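Local coordinates for ABC transporter substrate binding protein (Ribose) (Agrobacterium vitis, PDB 4WUT) that probably serves as the periplasmic solute receptor of a sugar ABC transporter, and here holds beta-D-fucopyranose in the cleft between its two lobes, at residues A218-P221 with T222-M226; S35-W38 with Q39-K43; D132-A135 with A136-A140; Q251-K255 with D256-E260. All blocks are in the same frame, centred on the assembly; numbering follows the deposited sequence.

Contact 1: A218-P221 with T222-M226; sequences ANEP and TAIGM. With FCB (beta-D-fucopyranose), chain E.
The side chain of N219 lies across that of T222 at about a right angle, with OD1 turned back onto the threonine and ND2 turned out to the sugar. OD1 takes two bonds: T222 OG1 donates to it at 2.7 Å, and T222 N donates to it at 3.2 Å, the two donors coming from opposite faces of the amide plane. The second is a capping bond, for N219 is the N-cap of helix 220-232. With CG between the backbone N and the carbonyl carbon, chi1 80° puts the amide over the first turn, and its rotation leaves N219 ND2 toward the sugar, where it donates to FCB O4 at 3.1 Å. Asparagine suits the place because one flat group offers an acceptor to the helix and a donor to the sugar, and the pair of bonds at OD1 fixes its rotation. T222 OG1 is also hydrogen-bonded to S191, and N219 ND2 to S193, so both groups are tied to the neighbouring loop. This is the turn of a beta-alpha-beta unit, strand 214-217 to helix 220-232, at the point where the helix starts over the pocket. P221 fits the first turn, where its missing N-H costs no helix bond, and its CD packs on FCB C6 at 3.8 Å. On another side of the helix E220 and I224 run side by side, CG of E220 3.9 Å from CD1 of I224, while the carboxylate reaches on to Y313. A223 N donates to N219 O at 2.8 Å.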
loop_
_atom_site.group_PDB
_atom_site.type_symbol
_atom_site.label_atom_id
_atom_site.label_comp_id
_atom_site.label_asym_id
_atom_site.label_seq_id
_atom_site.Cartn_x
_atom_site.Cartn_y
_atom_site.Cartn_z
ATOM N N ALA A 218 7.787 1.668 4.883
ATOM C CA ALA A 218 7.036 2.072 3.706
ATOM C C ALA A 218 5.665 1.453 3.498
ATOM O O ALA A 218 4.991 1.755 2.515
ATOM C CB ALA A 218 7.904 1.879 2.459
ATOM N N ASN A 219 5.248 0.553 4.379
ATOM C CA ASN A 219 3.875 0.076 4.380
ATOM C C ASN A 219 3.450 -0.378 5.777
ATOM O O ASN A 219 4.242 -0.353 6.728
ATOM C CB ASN A 219 3.628 -1.016 3.323
ATOM C CG ASN A 219 4.093 -2.402 3.747
ATOM O OD1 ASN A 219 4.896 -2.586 4.662
ATOM N ND2 ASN A 219 3.593 -3.404 3.042
ATOM N N GLU A 220 2.201 -0.789 5.872
ATOM C CA GLU A 220 1.580 -1.064 7.164
ATOM C C GLU A 220 2.375 -2.059 8.041
ATOM O O GLU A 220 2.813 -1.707 9.149
ATOM C CB GLU A 220 0.115 -1.489 6.987
ATOM C CG GLU A 220 -0.595 -1.790 8.305
ATOM C CD GLU A 220 -1.984 -2.383 8.078
ATOM O OE1 GLU A 220 -2.077 -3.534 7.594
ATOM O OE2 GLU A 220 -2.988 -1.700 8.348
ATOM N N PRO A 221 2.587 -3.297 7.561
ATOM C CA PRO A 221 3.284 -4.223 8.454
ATOM C C PRO A 221 4.733 -3.813 8.721
ATOM O O PRO A 221 5.277 -4.080 9.795
ATOM C CB PRO A 221 3.231 -5.549 7.699
ATOM C CG PRO A 221 3.043 -5.144 6.249
ATOM C CD PRO A 221 2.136 -3.972 6.338
ATOM N N THR A 222 5.365 -3.161 7.763
ATOM C CA THR A 222 6.759 -2.796 7.924
ATOM C C THR A 222 6.845 -1.705 8.984
ATOM O O THR A 222 7.725 -1.727 9.838
ATOM C CB THR A 222 7.392 -2.349 6.596
ATOM O OG1 THR A 222 7.264 -3.387 5.612
ATOM C CG2 THR A 222 8.815 -1.992 6.769
ATOM N N ALA A 223 5.921 -0.752 8.907
ATOM C CA ALA A 223 5.945 0.353 9.859
ATOM C C ALA A 223 5.591 -0.098 11.258
ATOM O O ALA A 223 6.113 0.448 12.241
ATOM C CB ALA A 223 4.994 1.446 9.383
ATOM N N ILE A 224 4.701 -1.079 11.382
ATOM C CA ILE A 224 4.360 -1.624 12.697
ATOM C C ILE A 224 5.564 -2.350 13.298
ATOM O O ILE A 224 5.938 -2.143 14.449
ATOM C CB ILE A 224 3.148 -2.549 12.619
ATOM C CG1 ILE A 224 1.906 -1.729 12.231
ATOM C CG2 ILE A 224 2.940 -3.253 13.974
ATOM C CD1 ILE A 224 0.684 -2.504 11.922
ATOM N N GLY A 225 6.207 -3.201 12.518
ATOM C CA GLY A 225 7.384 -3.862 13.036
ATOM C C GLY A 225 8.474 -2.875 13.418
ATOM O O GLY A 225 9.182 -3.076 14.387
HETATM N N MSE A 226 8.639 -1.852 12.596
HETATM C CA MSE A 226 9.591 -0.774 12.839
HETATM C C MSE A 226 9.301 -0.091 14.173
HETATM O O MSE A 226 10.194 0.069 15.001
HETATM C CB MSE A 226 9.488 0.244 11.705
HETATM C CG MSE A 226 10.421 1.417 11.857
HETATM SE SE MSE A 226 10.103 2.722 10.455
HETATM C CE MSE A 226 8.391 3.412 11.063
HETATM C C1 FCB E . -0.082 -0.714 1.692
HETATM C C2 FCB E . 0.355 -0.953 0.253
HETATM C C3 FCB E . -0.144 -2.194 -0.253
HETATM C C4 FCB E . 0.223 -3.362 0.700
HETATM C C5 FCB E . -0.272 -2.919 2.105
HETATM C C6 FCB E . 0.017 -3.988 3.198
HETATM O O1 FCB E . 0.687 0.298 2.144
HETATM O O2 FCB E . -0.208 0.139 -0.527
HETATM O O3 FCB E . 0.461 -2.382 -1.558
HETATM O O4 FCB E . 1.644 -3.644 0.671
HETATM O O5 FCB E . 0.376 -1.790 2.499
#

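Contact 2: S35-W38 with Q39-K43; sequences STFW and QNVQK. With FCB (beta-D-fucopyranose), chain E.
The F37 ring presents one face to the sugar, with FCB C1 3.8 Å above the plane and over the ring centre, while CD2 of W38 lies at its edge, in plane. The indole in turn takes F37 CD1 over one of its own faces, 3.7 Å above the plane, so the phenyl ring, nearly perpendicular to the indole, sets an edge over its face. W38 also meets the ligand, CZ2 lying 3.7 Å from FCB C4. Flat, apolar rings suit the C-H groups of a pyranose, and the indole adds a donor at NE1, which is bonded to E65. F37 has CG anti to the backbone N (chi1 177°), whereas W38 has CG anti to the carbonyl carbon (chi1 -66°); these different settings bring consecutive rings together at the sugar. The residues form the first turn of helix 36-49, in the beta-alpha-beta unit from strand 25-29 to strand 56-60. S35 is its N-cap: OG accepts from W38 N at 3.1 Å in a nearly straight bond (172°), holding the residue that bears the indole. One turn on, V41 meets both rings obliquely with a single methyl, CG2, 3.8 Å from W38 CE3 and 4.1 Å from F37 CE1. Valine is short, and its branch at CB puts one methyl within reach of both rings; V41 also packs on S267 of helix 267-282. N40 ND2 is hydrogen-bonded to S267 OG.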
loop_
_atom_site.group_PDB
_atom_site.type_symbol
_atom_site.label_atom_id
_atom_site.label_comp_id
_atom_site.label_asym_id
_atom_site.label_seq_id
_atom_site.Cartn_x
_atom_site.Cartn_y
_atom_site.Cartn_z
ATOM N N SER A 35 -4.424 -8.992 6.885
ATOM C CA SER A 35 -3.993 -7.611 6.883
ATOM C C SER A 35 -5.124 -6.640 7.228
ATOM O O SER A 35 -6.200 -6.675 6.614
ATOM C CB SER A 35 -3.443 -7.308 5.482
ATOM O OG SER A 35 -3.345 -5.938 5.241
ATOM N N THR A 36 -4.894 -5.747 8.184
ATOM C CA THR A 36 -5.921 -4.758 8.505
ATOM C C THR A 36 -6.122 -3.797 7.317
ATOM O O THR A 36 -7.226 -3.349 7.070
ATOM C CB THR A 36 -5.667 -3.996 9.853
ATOM O OG1 THR A 36 -4.300 -3.598 9.951
ATOM C CG2 THR A 36 -5.991 -4.870 11.033
ATOM N N PHE A 37 -5.054 -3.509 6.571
ATOM C CA PHE A 37 -5.161 -2.668 5.388
ATOM C C PHE A 37 -6.108 -3.318 4.372
ATOM O O PHE A 37 -7.045 -2.687 3.920
ATOM C CB PHE A 37 -3.779 -2.406 4.766
ATOM C CG PHE A 37 -3.829 -1.604 3.492
ATOM C CD1 PHE A 37 -3.975 -2.225 2.267
ATOM C CD2 PHE A 37 -3.724 -0.221 3.518
ATOM C CE1 PHE A 37 -4.037 -1.484 1.099
ATOM C CE2 PHE A 37 -3.790 0.511 2.343
ATOM C CZ PHE A 37 -3.935 -0.126 1.141
ATOM N N TRP A 38 -5.857 -4.579 4.011
ATOM C CA TRP A 38 -6.686 -5.228 2.992
ATOM C C TRP A 38 -8.093 -5.481 3.514
ATOM O O TRP A 38 -9.047 -5.453 2.741
ATOM C CB TRP A 38 -6.041 -6.516 2.438
ATOM C CG TRP A 38 -4.777 -6.229 1.677
ATOM C CD1 TRP A 38 -3.512 -6.612 2.000
ATOM C CD2 TRP A 38 -4.660 -5.446 0.481
ATOM N NE1 TRP A 38 -2.616 -6.128 1.072
ATOM C CE2 TRP A 38 -3.299 -5.404 0.137
ATOM C CE3 TRP A 38 -5.576 -4.777 -0.321
ATOM C CZ2 TRP A 38 -2.834 -4.710 -0.979
ATOM C CZ3 TRP A 38 -5.114 -4.089 -1.426
ATOM C CH2 TRP A 38 -3.761 -4.073 -1.754
ATOM N N GLN A 39 -8.248 -5.661 4.828
ATOM C CA GLN A 39 -9.586 -5.811 5.382
ATOM C C GLN A 39 -10.398 -4.510 5.282
ATOM O O GLN A 39 -11.625 -4.542 5.182
ATOM C CB GLN A 39 -9.511 -6.327 6.817
ATOM C CG GLN A 39 -9.122 -7.800 6.860
ATOM C CD GLN A 39 -8.562 -8.251 8.199
ATOM O OE1 GLN A 39 -8.562 -7.508 9.179
ATOM N NE2 GLN A 39 -8.065 -9.486 8.239
ATOM N N ASN A 40 -9.716 -3.369 5.320
ATOM C CA ASN A 40 -10.410 -2.095 5.104
ATOM C C ASN A 40 -10.805 -1.914 3.627
ATOM O O ASN A 40 -11.880 -1.390 3.330
ATOM C CB ASN A 40 -9.575 -0.914 5.575
ATOM C CG ASN A 40 -10.438 0.283 5.974
ATOM O OD1 ASN A 40 -11.442 0.133 6.680
ATOM N ND2 ASN A 40 -10.078 1.473 5.484
ATOM N N VAL A 41 -9.956 -2.367 2.710
ATOM C CA VAL A 41 -10.359 -2.416 1.305
ATOM C C VAL A 41 -11.606 -3.299 1.150
ATOM O O VAL A 41 -12.558 -2.903 0.482
ATOM C CB VAL A 41 -9.221 -2.927 0.421
ATOM C CG1 VAL A 41 -9.703 -3.110 -1.028
ATOM C CG2 VAL A 41 -8.046 -1.967 0.494
ATOM N N GLN A 42 -11.612 -4.470 1.800
ATOM C CA GLN A 42 -12.795 -5.342 1.769
ATOM C C GLN A 42 -14.041 -4.618 2.293
ATOM O O GLN A 42 -15.126 -4.776 1.755
ATOM C CB GLN A 42 -12.565 -6.611 2.589
ATOM C CG GLN A 42 -13.764 -7.564 2.560
ATOM C CD GLN A 42 -13.518 -8.834 3.346
ATOM O OE1 GLN A 42 -12.709 -8.870 4.283
ATOM N NE2 GLN A 42 -14.226 -9.887 2.973
ATOM N N LYS A 43 -13.884 -3.858 3.372
ATOM C CA LYS A 43 -14.998 -3.101 3.934
ATOM C C LYS A 43 -15.634 -2.178 2.886
ATOM O O LYS A 43 -16.857 -2.127 2.755
ATOM C CB LYS A 43 -14.519 -2.308 5.155
ATOM C CG LYS A 43 -15.638 -1.701 5.982
ATOM C CD LYS A 43 -15.094 -1.070 7.269
ATOM C CE LYS A 43 -16.111 -0.115 7.887
ATOM N NZ LYS A 43 -15.519 0.676 9.008
HETATM C C1 FCB E . -0.082 -0.714 1.692
HETATM C C2 FCB E . 0.355 -0.953 0.253
HETATM C C3 FCB E . -0.144 -2.194 -0.253
HETATM C C4 FCB E . 0.223 -3.362 0.700
HETATM C C5 FCB E . -0.272 -2.919 2.105
HETATM C C6 FCB E . 0.017 -3.988 3.198
HETATM O O1 FCB E . 0.687 0.298 2.144
HETATM O O2 FCB E . -0.208 0.139 -0.527
HETATM O O3 FCB E . 0.461 -2.382 -1.558
HETATM O O4 FCB E . 1.644 -3.644 0.671
HETATM O O5 FCB E . 0.376 -1.790 2.499
#

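Contact 3: D132-A135 with A136-A140; sequences DNKA and AGELA
A136 meets the N-cap residue through the backbone, its N donating to D132 O at 2.9 Å, while its small CB rests 3.6 Å from the same oxygen. D132 also caps the turn with its side chain: OD1 accepts from A135 N at 3.1 Å, the N-H approaching from above the carboxylate plane. Aspartate is well suited to this start of helix 133-148, since it supplies an acceptor for an N-H of the first turn, and its negative charge would be expected to interact favourably with the positive end of the helix dipole. G137 follows, N bonded to N133 O at 2.9 Å; having no side chain, it adds little bulk to this buried side of the helix. E138 then bonds from N to K134 O and sends its side chain across that of K134 at a slant. With CG anti to the carbonyl carbon (chi1 -73°) and the chain extended, OE2 comes to 3.3 Å from CE of K134. The ammonium itself is farther, K134 NZ lying 4.3 Å from E138 OE2, beyond a salt bridge; the attraction is probably mild, near the surface, where long charged chains are tolerated. L139 continues the pattern with a bond from its N to A135 O at 3.0 Å, and A140 N is bonded to A136 O. The helix lies against the sheet through its small residues, A136 on F244 and V295, A140 on I242, with L139 on V295 and V297. Helix 164-180 flanks it, taking A140 on F173 and E138 on Y176, and its R169 bonds to N133 OD1.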
loop_
_atom_site.group_PDB
_atom_site.type_symbol
_atom_site.label_atom_id
_atom_site.label_comp_id
_atom_site.label_asym_id
_atom_site.label_seq_id
_atom_site.Cartn_x
_atom_site.Cartn_y
_atom_site.Cartn_z
ATOM N N ASP A 132 -1.186 8.224 -5.488
ATOM C CA ASP A 132 -0.054 8.678 -6.270
ATOM C C ASP A 132 1.199 8.406 -5.460
ATOM O O ASP A 132 1.640 9.227 -4.648
ATOM C CB ASP A 132 -0.191 10.169 -6.578
ATOM C CG ASP A 132 0.983 10.726 -7.347
ATOM O OD1 ASP A 132 2.048 10.081 -7.420
ATOM O OD2 ASP A 132 0.852 11.849 -7.884
ATOM N N ASN A 133 1.750 7.206 -5.628
ATOM C CA ASN A 133 2.811 6.762 -4.725
ATOM C C ASN A 133 4.108 7.564 -4.772
ATOM O O ASN A 133 4.772 7.742 -3.749
ATOM C CB ASN A 133 3.072 5.267 -4.874
ATOM C CG ASN A 133 2.020 4.467 -4.187
ATOM O OD1 ASN A 133 1.958 4.453 -2.959
ATOM N ND2 ASN A 133 1.127 3.872 -4.954
ATOM N N LYS A 134 4.488 8.041 -5.946
ATOM C CA LYS A 134 5.654 8.909 -6.026
ATOM C C LYS A 134 5.422 10.147 -5.180
ATOM O O LYS A 134 6.284 10.513 -4.376
ATOM C CB LYS A 134 5.953 9.284 -7.468
ATOM C CG LYS A 134 7.079 10.309 -7.633
ATOM C CD LYS A 134 7.267 10.694 -9.090
ATOM C CE LYS A 134 8.187 11.901 -9.223
ATOM N NZ LYS A 134 7.930 12.647 -10.479
ATOM N N ALA A 135 4.253 10.781 -5.343
ATOM C CA ALA A 135 3.932 11.978 -4.569
ATOM C C ALA A 135 3.887 11.676 -3.076
ATOM O O ALA A 135 4.389 12.464 -2.285
ATOM C CB ALA A 135 2.613 12.601 -5.028
ATOM N N ALA A 136 3.340 10.519 -2.703
ATOM C CA ALA A 136 3.233 10.149 -1.300
ATOM C C ALA A 136 4.620 9.888 -0.687
ATOM O O ALA A 136 4.876 10.262 0.456
ATOM C CB ALA A 136 2.336 8.923 -1.143
ATOM N N GLY A 137 5.505 9.232 -1.432
ATOM C CA GLY A 137 6.864 9.052 -0.974
ATOM C C GLY A 137 7.577 10.383 -0.794
ATOM O O GLY A 137 8.343 10.553 0.161
ATOM N N GLU A 138 7.319 11.324 -1.701
ATOM C CA GLU A 138 7.891 12.654 -1.582
ATOM C C GLU A 138 7.381 13.364 -0.326
ATOM O O GLU A 138 8.155 14.047 0.338
ATOM C CB GLU A 138 7.634 13.468 -2.860
ATOM C CG GLU A 138 8.485 13.008 -4.018
ATOM C CD GLU A 138 8.202 13.733 -5.316
ATOM O OE1 GLU A 138 7.400 14.693 -5.305
ATOM O OE2 GLU A 138 8.800 13.345 -6.345
ATOM N N LEU A 139 6.104 13.208 0.010
ATOM C CA LEU A 139 5.585 13.855 1.234
ATOM C C LEU A 139 6.302 13.272 2.458
ATOM O O LEU A 139 6.634 13.984 3.412
ATOM C CB LEU A 139 4.095 13.583 1.403
ATOM C CG LEU A 139 3.012 14.640 1.226
ATOM C CD1 LEU A 139 3.461 15.963 0.643
ATOM C CD2 LEU A 139 1.973 13.978 0.381
ATOM N N ALA A 140 6.491 11.962 2.470
ATOM C CA ALA A 140 7.165 11.327 3.588
ATOM C C ALA A 140 8.613 11.836 3.716
ATOM O O ALA A 140 9.107 12.072 4.808
ATOM C CB ALA A 140 7.150 9.815 3.442
#

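Contact 4: Q251-K255 with D256-E260; sequences QEFVK and DGTLE
F253 and T258 meet at a slant, the threonine CB 3.7 Å from CD1 of the ring, while OD2 of D256 lies near the ring plane at its edge. F253 CB is also touched by L259, whose CD1 approaches to 3.9 Å, so the phenylalanine is packed by two side chains of the turn that follows its helix. D256 has CG between the backbone N and the carbonyl carbon (chi1 76°), which holds its carboxylate against the last helical turn and the start of the loop. OD1 accepts from T258 N at 3.0 Å, an Asx turn, and from T258 OG1 at 2.7 Å, on the syn side but tilted out of the carboxylate plane. These two bonds hold the carboxylate and the hydroxyl in place, and short polar chains two residues apart suit this pairing. The backbone closes helix 248-255 in a Schellman motif: G257 has positive phi (85°), a conformation in which a CB would press on the preceding carbonyl oxygen, so glycine fits. Its N donates to V254 O, and L259 N donates to F253 O at 3.0 Å, each from above the carbonyl plane. Beyond them V254 CA meets L259 O at 3.4 Å in a straight C-H...O contact, and one water bridges V254 O and L259 O, donating to each at 2.7 Å. The turn leads into strand 261-265, with E260 already bonded through its backbone to A241 of strand 240-244. Helix 220-232 lies alongside: F253 packs on R228 and K231, T258 on K231, and L259 on M226, while V254 touches I303 of a loop.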
loop_
_atom_site.group_PDB
_atom_site.type_symbol
_atom_site.label_atom_id
_atom_site.label_comp_id
_atom_site.label_asym_id
_atom_site.label_seq_id
_atom_site.Cartn_x
_atom_site.Cartn_y
_atom_site.Cartn_z
ATOM N N GLN A 251 -1.805 4.385 14.590
ATOM C CA GLN A 251 -2.419 5.523 15.267
ATOM C C GLN A 251 -1.807 5.685 16.656
ATOM O O GLN A 251 -1.484 6.799 17.081
ATOM C CB GLN A 251 -3.927 5.338 15.389
ATOM C CG GLN A 251 -4.662 5.520 14.100
ATOM C CD GLN A 251 -6.133 5.152 14.214
ATOM O OE1 GLN A 251 -6.859 5.682 15.068
ATOM N NE2 GLN A 251 -6.579 4.218 13.360
ATOM N N GLU A 252 -1.637 4.566 17.354
ATOM C CA GLU A 252 -1.081 4.616 18.710
ATOM C C GLU A 252 0.374 5.081 18.739
ATOM O O GLU A 252 0.760 5.843 19.656
ATOM C CB GLU A 252 -1.230 3.271 19.421
ATOM C CG GLU A 252 -2.670 2.972 19.807
ATOM C CD GLU A 252 -3.319 4.139 20.556
ATOM O OE1 GLU A 252 -3.034 4.312 21.766
ATOM O OE2 GLU A 252 -4.097 4.901 19.924
ATOM N N PHE A 253 1.148 4.666 17.727
ATOM C CA PHE A 253 2.544 5.075 17.601
ATOM C C PHE A 253 2.704 6.575 17.301
ATOM O O PHE A 253 3.682 7.179 17.741
ATOM C CB PHE A 253 3.255 4.278 16.521
ATOM C CG PHE A 253 3.673 2.901 16.943
ATOM C CD1 PHE A 253 4.117 2.644 18.220
ATOM C CD2 PHE A 253 3.646 1.863 16.037
ATOM C CE1 PHE A 253 4.518 1.371 18.590
ATOM C CE2 PHE A 253 4.046 0.589 16.412
ATOM C CZ PHE A 253 4.481 0.350 17.684
ATOM N N VAL A 254 1.786 7.160 16.530
ATOM C CA VAL A 254 1.782 8.601 16.340
ATOM C C VAL A 254 1.439 9.288 17.677
ATOM O O VAL A 254 2.138 10.196 18.138
ATOM C CB VAL A 254 0.775 9.048 15.263
ATOM C CG1 VAL A 254 0.623 10.554 15.262
ATOM C CG2 VAL A 254 1.241 8.562 13.912
ATOM N N LYS A 255 0.377 8.828 18.312
ATOM C CA LYS A 255 -0.063 9.440 19.559
ATOM C C LYS A 255 0.985 9.357 20.668
ATOM O O LYS A 255 1.092 10.276 21.488
ATOM C CB LYS A 255 -1.353 8.779 20.024
ATOM C CG LYS A 255 -2.575 9.170 19.207
ATOM C CD LYS A 255 -3.825 8.487 19.751
ATOM C CE LYS A 255 -5.045 8.731 18.877
ATOM N NZ LYS A 255 -5.358 10.185 18.742
ATOM N N ASP A 256 1.751 8.270 20.715
ATOM C CA ASP A 256 2.720 8.110 21.799
ATOM C C ASP A 256 4.116 8.616 21.450
ATOM O O ASP A 256 5.037 8.543 22.276
ATOM C CB ASP A 256 2.735 6.674 22.360
ATOM C CG ASP A 256 3.436 5.671 21.471
ATOM O OD1 ASP A 256 4.146 6.062 20.515
ATOM O OD2 ASP A 256 3.291 4.456 21.754
ATOM N N GLY A 257 4.260 9.174 20.248
ATOM C CA GLY A 257 5.506 9.801 19.833
ATOM C C GLY A 257 6.562 8.885 19.237
ATOM O O GLY A 257 7.664 9.325 18.907
ATOM N N THR A 258 6.240 7.611 19.083
ATOM C CA THR A 258 7.174 6.687 18.447
ATOM C C THR A 258 7.379 7.032 16.972
ATOM O O THR A 258 8.503 7.020 16.462
ATOM C CB THR A 258 6.677 5.240 18.581
ATOM O OG1 THR A 258 6.510 4.945 19.967
ATOM C CG2 THR A 258 7.673 4.254 17.983
ATOM N N LEU A 259 6.278 7.310 16.284
ATOM C CA LEU A 259 6.314 7.785 14.905
ATOM C C LEU A 259 5.911 9.255 14.855
ATOM O O LEU A 259 4.908 9.653 15.444
ATOM C CB LEU A 259 5.362 6.968 14.026
ATOM C CG LEU A 259 5.913 5.700 13.362
ATOM C CD1 LEU A 259 6.483 4.699 14.359
ATOM C CD2 LEU A 259 4.794 5.081 12.555
ATOM N N GLU A 260 6.688 10.046 14.127
ATOM C CA GLU A 260 6.387 11.455 13.901
ATOM C C GLU A 260 5.210 11.644 12.948
ATOM O O GLU A 260 4.420 12.571 13.102
ATOM C CB GLU A 260 7.629 12.128 13.322
ATOM C CG GLU A 260 7.439 13.575 13.004
ATOM C CD GLU A 260 7.315 14.439 14.253
ATOM O OE1 GLU A 260 7.810 14.051 15.335
ATOM O OE2 GLU A 260 6.713 15.521 14.149
HETATM O O HOH W 1 4.117 11.648 17.050
#

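How the contacts relate
Contacts 1, 2 and 3 each lie at the start of a helix with a side-chain N-cap, while contact 4 closes one. Contacts 1 and 2, centres 15 Å apart, both touch the sugar and meet each other across the cleft: E220 OE2 lies 2.8 Å from T36 OG1 and E220 OE1 3.1 Å from F37 N, probable hydrogen bonds that link the two helix starts. Contact 4 packs against contact 1, with M226 CE 4.0 Å from L259 CD1, and its L259 side chain is about 12 Å from the ligand. Contact 3 touches none of the others, yet its N133 side chain comes within about 5 Å of the sugar and bonds to R169, which also binds the ligand.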